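Side-chain contacts in OLD nuclease (Thermus scotoductus, PDB 6P74), which degrades linear or supercoiled double-stranded DNA from 5' to 3' with the help of divalent metal ions, and hydrolyses ATP when stimulated by DNA: residues 377-380 with 381-385; 487-490 with 491-494; 514-517 with 518-522. All coordinates share one frame; numbering follows the deposited sequence.

Interaction 1. Residues 377-380 with 381-385; sequences EGYG and DRVAA
Asp381 turns its carboxylate back over the chain that leads into its own helix, and there it meets Glu377 and Gly378. This is the tight part of the contact. Asp381 OD2 lies 2.9 Å from Gly378 N and 3.4 Å from Glu377 CB. The turn at chi1 (-50°) sets CG beside the backbone N of Asp381, and this brings the carboxylate up against residues 377-378. Gly378 is the N-cap of helix 379-391. Its carbonyl O receives Arg382 N at 3.1 Å, with a weak second bond from Asp381 N. Val383 N and Ala384 N bind Tyr379 O and Gly380 O and continue the first turn. Asp381 and Ala384 are buried, and both also touch Leu479 of helix 479-483.

The other side is looser. Tyr379 is exposed. Its CG stands anti to the backbone N (chi1 176°), which places the ring within reach of Val383, one turn on. Val383 CG2 comes over one face of this ring in a CH-pi contact, 4.0 Å from the ring centroid. The methyl is shifted toward the rim and lies nearest CE2. Both residues also pack on Pro493. Arg382 meets the first turn through its CB and then leads away, where NE binds Val403 O.

Glu377 OE2 takes a hydrogen bond from Asp431 N, which helps fix its carboxylate. Glu377 OE2 stands 4.6 Å from Asp381 OD2. The samarium ion held by Asp431 and Glu480 lies about 5 Å from the Asp381 side chain. Glu377 and Asp381 are inferred ligands of metals 1 and 2. A glutamate just after strand 372-376, followed by a helix whose first turn adds a second acid, is consistent with the two-metal site of a Toprim nuclease.

Interaction 2. Residues 487-490 with 491-494; sequences RNAS and DKPY
Residues Ala489 to Lys492 form a type I beta turn, closed by a hydrogen bond from Lys492 N to Ala489 O of 2.9 Å. Lys492 is also the N-cap of helix 493-501, so the turn delivers the chain directly into that helix.

The Lys492 side chain lies back over the start of the turn. Its CG sits beside its own backbone N (chi1 -59°). CD then rests 3.3 Å from Ala489 CA and close to Ala489 CB, so the middle of the chain packs against an alanine. The chain bends at CG-CD and again at CD-CE. Its chi3 of 118° lies midway between staggered values. The bends carry NZ to the amide of Asn488, and the two side chains meet at a slant. Lys492 NZ is 3.7 Å from Asn488 OD1 and 3.5 Å from Asn488 ND2. The ND2 pair joins two donors and is not a hydrogen bond. CD of Lys492 also approaches Asn488 OD1, at 3.5 Å.

On the 487-490 side, Arg487 folds its guanidinium toward Ser490. Arg487 NH1 makes a weak hydrogen bond of 3.3 Å to Ser490 OG, bent to 141° at the hydrogen. The same NH1 forms a salt bridge with Glu480, a ligand of the samarium ion. Arg487 is inferred to stabilise the transition state or protonate the leaving group. Ser490 may help to orient it, though the bond is weak.

The chemistry is uneven. One backbone bond defines the turn. Lys492 NZ lies near the Asn488 amide without a clear polar bond to it, and the lysine adds mainly van der Waals contact. This implies that the backbone, more than the side chains, ties the two segments together. The firmer polar link runs from Arg487 to Glu480, toward the metal site.

Interaction 3. Residues 514-517 with 518-522; sequences PFVE and AIRQV
Arg520 lies on helix 513-523 beside Val516, one turn earlier, and the two side chains point the same way. Arg520 CB is 3.6 Å from Glu517 O. CG passes 3.4 Å from Val516 O, the carbonyl that also accepts Arg520 N. Arg520 CD lies 3.0 Å from Glu517 OE1, but this rests on one of two Glu517 conformers and is doubtful. The chain is extended from CG to NE and runs alongside Val516. Arg520 NE comes 3.9 Å from Val516 CG2. At the tip, NH2 binds Val505 O. Glu517 OE1 lies at the guanidinium edge, with the two flat groups only 16° apart. Its 3.9 Å salt bridge to Arg520 NE is long and equally doubtful.

On the buried side, the side chains of Phe515 and Ile519 meet carbon to carbon. Ile519 CD1 lies 4.0 Å from Phe515 CE2, approaching the ring obliquely, and also sits near Phe515 O. Phe515 packs on Ala384 and Leu388, and Ile519 joins it on Leu388.

The chemistry therefore divides the helix. Phe515 and Ile519 make an apolar face against helix 379-391. Arg520 probably depends more on Val505 O than on Glu517 for its polar anchoring.

How the interactions relate
All three contacts are local and belong to the Toprim domain. Interactions 1 and 3 are both partly buried, interaction 3 with more buried residues; interaction 2 is at the surface. Interaction 1 links the other two. Its outer side, at Tyr379 and Val383, meets Asp491 and Pro493 of interaction 2. Its inner side receives the Phe515 ring of interaction 3, whose CE2 is 3.6 Å from Ala385 N. Interactions 2 and 3 do not touch. Interactions 1 and 2 probably bring acids and an arginine to the metal site from two parts of the chain. Interaction 3 instead packs hydrocarbon from Phe515 and Ile519 against helix 379-391.

Interaction 1. Residues 377-380 with 381-385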
loop_
_atom_site.group_PDB
_atom_site.type_symbol
_atom_site.label_atom_id
_atom_site.label_comp_id
_atom_site.label_asym_id
_atom_site.label_seq_id
_atom_site.Cartn_x
_atom_site.Cartn_y
_atom_site.Cartn_z
ATOM N N GLU A 377 -18.722 -38.018 -9.929
ATOM C CA GLU A 377 -18.243 -39.100 -9.069
ATOM C C GLU A 377 -16.754 -39.363 -9.231
ATOM O O GLU A 377 -16.039 -39.546 -8.235
ATOM C CB GLU A 377 -18.990 -40.392 -9.335
ATOM C CG GLU A 377 -20.443 -40.367 -8.956
ATOM C CD GLU A 377 -21.165 -41.617 -9.434
ATOM O OE1 GLU A 377 -20.963 -42.679 -8.824
ATOM O OE2 GLU A 377 -21.898 -41.551 -10.444
ATOM N N GLY A 378 -16.270 -39.434 -10.466
ATOM C CA GLY A 378 -15.019 -40.145 -10.670
ATOM C C GLY A 378 -14.271 -39.692 -11.901
ATOM O O GLY A 378 -14.688 -38.777 -12.614
ATOM N N TYR A 379 -13.130 -40.346 -12.118
ATOM C CA TYR A 379 -12.220 -39.916 -13.172
ATOM C C TYR A 379 -12.886 -40.010 -14.541
ATOM O O TYR A 379 -12.850 -39.059 -15.335
ATOM C CB TYR A 379 -10.948 -40.756 -13.123
ATOM C CG TYR A 379 -9.992 -40.454 -14.243
ATOM C CD1 TYR A 379 -9.123 -39.372 -14.166
ATOM C CD2 TYR A 379 -9.967 -41.247 -15.389
ATOM C CE1 TYR A 379 -8.241 -39.089 -15.200
ATOM C CE2 TYR A 379 -9.104 -40.976 -16.419
ATOM C CZ TYR A 379 -8.235 -39.900 -16.320
ATOM O OH TYR A 379 -7.388 -39.633 -17.358
ATOM N N GLY A 380 -13.521 -41.149 -14.827
ATOM C CA GLY A 380 -14.235 -41.298 -16.086
ATOM C C GLY A 380 -15.324 -40.257 -16.288
ATOM O O GLY A 380 -15.568 -39.815 -17.413
ATOM N N ASP A 381 -15.974 -39.828 -15.209
ATOM C CA ASP A 381 -17.029 -38.834 -15.370
ATOM C C ASP A 381 -16.449 -37.470 -15.711
ATOM O O ASP A 381 -17.029 -36.723 -16.507
ATOM C CB ASP A 381 -17.882 -38.769 -14.105
ATOM C CG ASP A 381 -18.345 -40.146 -13.657
ATOM O OD1 ASP A 381 -19.086 -40.817 -14.436
ATOM O OD2 ASP A 381 -17.945 -40.567 -12.537
ATOM N N ARG A 382 -15.306 -37.131 -15.117
ATOM C CA ARG A 382 -14.649 -35.870 -15.443
ATOM C C ARG A 382 -14.228 -35.844 -16.909
ATOM O O ARG A 382 -14.517 -34.883 -17.630
ATOM C CB ARG A 382 -13.447 -35.660 -14.528
ATOM C CG ARG A 382 -12.815 -34.304 -14.673
ATOM C CD ARG A 382 -12.029 -33.941 -13.430
ATOM N NE ARG A 382 -11.584 -32.565 -13.531
ATOM C CZ ARG A 382 -10.491 -32.179 -14.171
ATOM N NH1 ARG A 382 -9.705 -33.069 -14.761
ATOM N NH2 ARG A 382 -10.198 -30.893 -14.230
ATOM N N VAL A 383 -13.555 -36.907 -17.367
ATOM C CA VAL A 383 -13.160 -36.997 -18.773
ATOM C C VAL A 383 -14.360 -36.762 -19.677
ATOM O O VAL A 383 -14.285 -36.010 -20.652
ATOM C CB VAL A 383 -12.508 -38.356 -19.074
ATOM C CG1 VAL A 383 -12.252 -38.496 -20.578
ATOM C CG2 VAL A 383 -11.214 -38.515 -18.291
ATOM N N ALA A 384 -15.476 -37.425 -19.380
ATOM C CA ALA A 384 -16.658 -37.283 -20.220
ATOM C C ALA A 384 -17.224 -35.872 -20.133
ATOM O O ALA A 384 -17.557 -35.267 -21.161
ATOM C CB ALA A 384 -17.713 -38.318 -19.825
ATOM N N ALA A 385 -17.313 -35.320 -18.916
ATOM C CA ALA A 385 -17.739 -33.935 -18.755
ATOM C C ALA A 385 -16.909 -32.987 -19.628
ATOM O O ALA A 385 -17.456 -32.215 -20.431
ATOM C CB ALA A 385 -17.667 -33.541 -17.276
#

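Interaction 2. Residues 487-490 with 491-494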
loop_
_atom_site.group_PDB
_atom_site.type_symbol
_atom_site.label_atom_id
_atom_site.label_comp_id
_atom_site.label_asym_id
_atom_site.label_seq_id
_atom_site.Cartn_x
_atom_site.Cartn_y
_atom_site.Cartn_z
ATOM N N ARG A 487 -16.694 -52.288 -19.373
ATOM C CA ARG A 487 -16.104 -52.048 -18.060
ATOM C C ARG A 487 -14.616 -51.748 -18.192
ATOM O O ARG A 487 -14.105 -50.812 -17.564
ATOM C CB ARG A 487 -16.352 -53.256 -17.151
ATOM C CG ARG A 487 -16.033 -53.046 -15.673
ATOM C CD ARG A 487 -17.071 -52.189 -14.955
ATOM N NE ARG A 487 -16.770 -50.759 -15.020
ATOM C CZ ARG A 487 -17.220 -49.851 -14.153
ATOM N NH1 ARG A 487 -16.890 -48.572 -14.295
ATOM N NH2 ARG A 487 -17.991 -50.213 -13.133
ATOM N N ASN A 488 -13.910 -52.524 -19.023
ATOM C CA ASN A 488 -12.517 -52.242 -19.342
ATOM C C ASN A 488 -12.291 -50.765 -19.652
ATOM O O ASN A 488 -11.475 -50.091 -19.009
ATOM C CB ASN A 488 -12.077 -53.097 -20.538
ATOM C CG ASN A 488 -10.941 -52.455 -21.336
ATOM O OD1 ASN A 488 -11.170 -51.602 -22.197
ATOM N ND2 ASN A 488 -9.711 -52.868 -21.050
ATOM N N ALA A 489 -13.029 -50.255 -20.639
ATOM C CA ALA A 489 -12.767 -48.962 -21.262
ATOM C C ALA A 489 -13.413 -47.787 -20.538
ATOM O O ALA A 489 -13.251 -46.645 -20.985
ATOM C CB ALA A 489 -13.244 -48.981 -22.723
ATOM N N SER A 490 -14.120 -48.031 -19.429
ATOM C CA SER A 490 -14.938 -46.989 -18.811
ATOM C C SER A 490 -14.156 -45.709 -18.527
ATOM O O SER A 490 -14.749 -44.625 -18.450
ATOM C CB SER A 490 -15.560 -47.513 -17.516
ATOM O OG SER A 490 -16.019 -46.438 -16.708
ATOM N N ASP A 491 -12.835 -45.807 -18.362
ATOM C CA ASP A 491 -12.017 -44.653 -18.018
ATOM C C ASP A 491 -10.987 -44.289 -19.081
ATOM O O ASP A 491 -10.216 -43.344 -18.871
ATOM C CB ASP A 491 -11.309 -44.873 -16.665
ATOM C CG ASP A 491 -10.166 -45.907 -16.734
ATOM O OD1 ASP A 491 -9.964 -46.571 -17.789
ATOM O OD2 ASP A 491 -9.465 -46.049 -15.706
ATOM N N LYS A 492 -10.949 -44.992 -20.204
ATOM C CA LYS A 492 -9.992 -44.686 -21.270
ATOM C C LYS A 492 -10.439 -43.431 -22.026
ATOM O O LYS A 492 -11.472 -43.469 -22.709
ATOM C CB LYS A 492 -9.859 -45.888 -22.205
ATOM C CG LYS A 492 -9.391 -47.177 -21.519
ATOM C CD LYS A 492 -9.734 -48.393 -22.384
ATOM C CE LYS A 492 -8.498 -49.155 -22.823
ATOM N NZ LYS A 492 -7.937 -49.933 -21.687
ATOM N N PRO A 493 -9.720 -42.304 -21.921
ATOM C CA PRO A 493 -10.230 -41.061 -22.525
ATOM C C PRO A 493 -10.519 -41.170 -24.013
ATOM O O PRO A 493 -11.573 -40.688 -24.448
ATOM C CB PRO A 493 -9.116 -40.044 -22.224
ATOM C CG PRO A 493 -8.441 -40.577 -21.000
ATOM C CD PRO A 493 -8.490 -42.076 -21.136
ATOM N N TYR A 494 -9.627 -41.790 -24.805
ATOM C CA TYR A 494 -9.850 -41.877 -26.246
ATOM C C TYR A 494 -11.117 -42.654 -26.573
ATOM O O TYR A 494 -11.822 -42.325 -27.534
ATOM C CB TYR A 494 -8.644 -42.507 -26.939
ATOM C CG TYR A 494 -7.435 -41.596 -26.976
ATOM C CD1 TYR A 494 -7.580 -40.204 -26.997
ATOM C CD2 TYR A 494 -6.140 -42.125 -26.977
ATOM C CE1 TYR A 494 -6.463 -39.368 -27.028
ATOM C CE2 TYR A 494 -5.021 -41.300 -27.008
ATOM C CZ TYR A 494 -5.185 -39.928 -27.034
ATOM O OH TYR A 494 -4.063 -39.128 -27.063
#

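Interaction 3. Residues 514-517 with 518-522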
loop_
_atom_site.group_PDB
_atom_site.type_symbol
_atom_site.label_atom_id
_atom_site.label_comp_id
_atom_site.label_asym_id
_atom_site.label_seq_id
_atom_site.Cartn_x
_atom_site.Cartn_y
_atom_site.Cartn_z
ATOM N N PRO A 514 -29.454 -36.378 -19.026
ATOM C CA PRO A 514 -29.187 -35.700 -17.747
ATOM C C PRO A 514 -27.740 -35.265 -17.619
ATOM O O PRO A 514 -27.466 -34.262 -16.949
ATOM C CB PRO A 514 -29.591 -36.755 -16.696
ATOM C CG PRO A 514 -30.559 -37.699 -17.489
ATOM C CD PRO A 514 -29.846 -37.779 -18.806
ATOM N N PHE A 515 -26.814 -35.953 -18.303
ATOM C CA PHE A 515 -25.412 -35.564 -18.243
ATOM C C PHE A 515 -25.177 -34.278 -19.012
ATOM O O PHE A 515 -24.533 -33.360 -18.504
ATOM C CB PHE A 515 -24.513 -36.681 -18.782
ATOM C CG PHE A 515 -23.087 -36.578 -18.323
ATOM C CD1 PHE A 515 -22.743 -36.864 -17.014
ATOM C CD2 PHE A 515 -22.094 -36.209 -19.187
ATOM C CE1 PHE A 515 -21.427 -36.762 -16.575
ATOM C CE2 PHE A 515 -20.778 -36.115 -18.754
ATOM C CZ PHE A 515 -20.447 -36.375 -17.436
ATOM N N VAL A 516 -25.690 -34.181 -20.243
ATOM C CA VAL A 516 -25.402 -32.949 -20.965
ATOM C C VAL A 516 -26.256 -31.799 -20.410
ATOM O O VAL A 516 -25.795 -30.654 -20.361
ATOM C CB VAL A 516 -25.513 -33.139 -22.511
ATOM C CG1 VAL A 516 -25.690 -34.581 -22.905
ATOM C CG2 VAL A 516 -26.527 -32.236 -23.166
ATOM N N GLU A 517 -27.467 -32.077 -19.917
ATOM C CA GLU A 517 -28.227 -31.000 -19.300
ATOM C C GLU A 517 -27.550 -30.493 -18.027
ATOM O O GLU A 517 -27.564 -29.281 -17.766
ATOM C CB GLU A 517 -29.669 -31.441 -19.043
ATOM C CG GLU A 517 -30.644 -30.712 -19.961
ATOM C CD GLU A 517 -30.352 -29.210 -20.024
ATOM O OE1 GLU A 517 -30.201 -28.690 -21.161
ATOM O OE2 GLU A 517 -30.296 -28.548 -18.949
ATOM N N ALA A 518 -26.930 -31.379 -17.240
ATOM C CA ALA A 518 -26.136 -30.905 -16.106
ATOM C C ALA A 518 -25.088 -29.892 -16.555
ATOM O O ALA A 518 -24.904 -28.839 -15.917
ATOM C CB ALA A 518 -25.464 -32.077 -15.395
ATOM N N ILE A 519 -24.395 -30.189 -17.666
ATOM C CA ILE A 519 -23.340 -29.298 -18.151
ATOM C C ILE A 519 -23.930 -27.988 -18.665
ATOM O O ILE A 519 -23.370 -26.905 -18.434
ATOM C CB ILE A 519 -22.482 -30.013 -19.210
ATOM C CG1 ILE A 519 -21.608 -31.065 -18.524
ATOM C CG2 ILE A 519 -21.560 -29.018 -19.927
ATOM C CD1 ILE A 519 -21.254 -32.218 -19.383
ATOM N N ARG A 520 -25.092 -28.055 -19.323
ATOM C CA ARG A 520 -25.766 -26.835 -19.764
ATOM C C ARG A 520 -26.198 -25.975 -18.575
ATOM O O ARG A 520 -26.136 -24.747 -18.639
ATOM C CB ARG A 520 -26.982 -27.173 -20.643
ATOM C CG ARG A 520 -26.651 -27.750 -22.002
ATOM C CD ARG A 520 -27.898 -27.852 -22.868
ATOM N NE ARG A 520 -27.625 -28.566 -24.105
ATOM C CZ ARG A 520 -27.124 -27.995 -25.182
ATOM N NH1 ARG A 520 -26.862 -26.696 -25.178
ATOM N NH2 ARG A 520 -26.880 -28.720 -26.260
ATOM N N GLN A 521 -26.659 -26.596 -17.485
ATOM C CA GLN A 521 -27.069 -25.801 -16.323
ATOM C C GLN A 521 -25.870 -25.126 -15.657
ATOM O O GLN A 521 -25.920 -23.931 -15.323
ATOM C CB GLN A 521 -27.828 -26.668 -15.314
ATOM C CG GLN A 521 -28.264 -25.891 -14.027
ATOM C CD GLN A 521 -29.434 -26.570 -13.289
ATOM O OE1 GLN A 521 -30.464 -26.879 -13.888
ATOM N NE2 GLN A 521 -29.264 -26.816 -11.994
ATOM N N VAL A 522 -24.783 -25.871 -15.435
ATOM C CA VAL A 522 -23.639 -25.258 -14.757
ATOM C C VAL A 522 -23.006 -24.175 -15.621
ATOM O O VAL A 522 -22.343 -23.275 -15.095
ATOM C CB VAL A 522 -22.583 -26.306 -14.348
ATOM C CG1 VAL A 522 -21.700 -26.657 -15.549
ATOM C CG2 VAL A 522 -21.707 -25.784 -13.138
#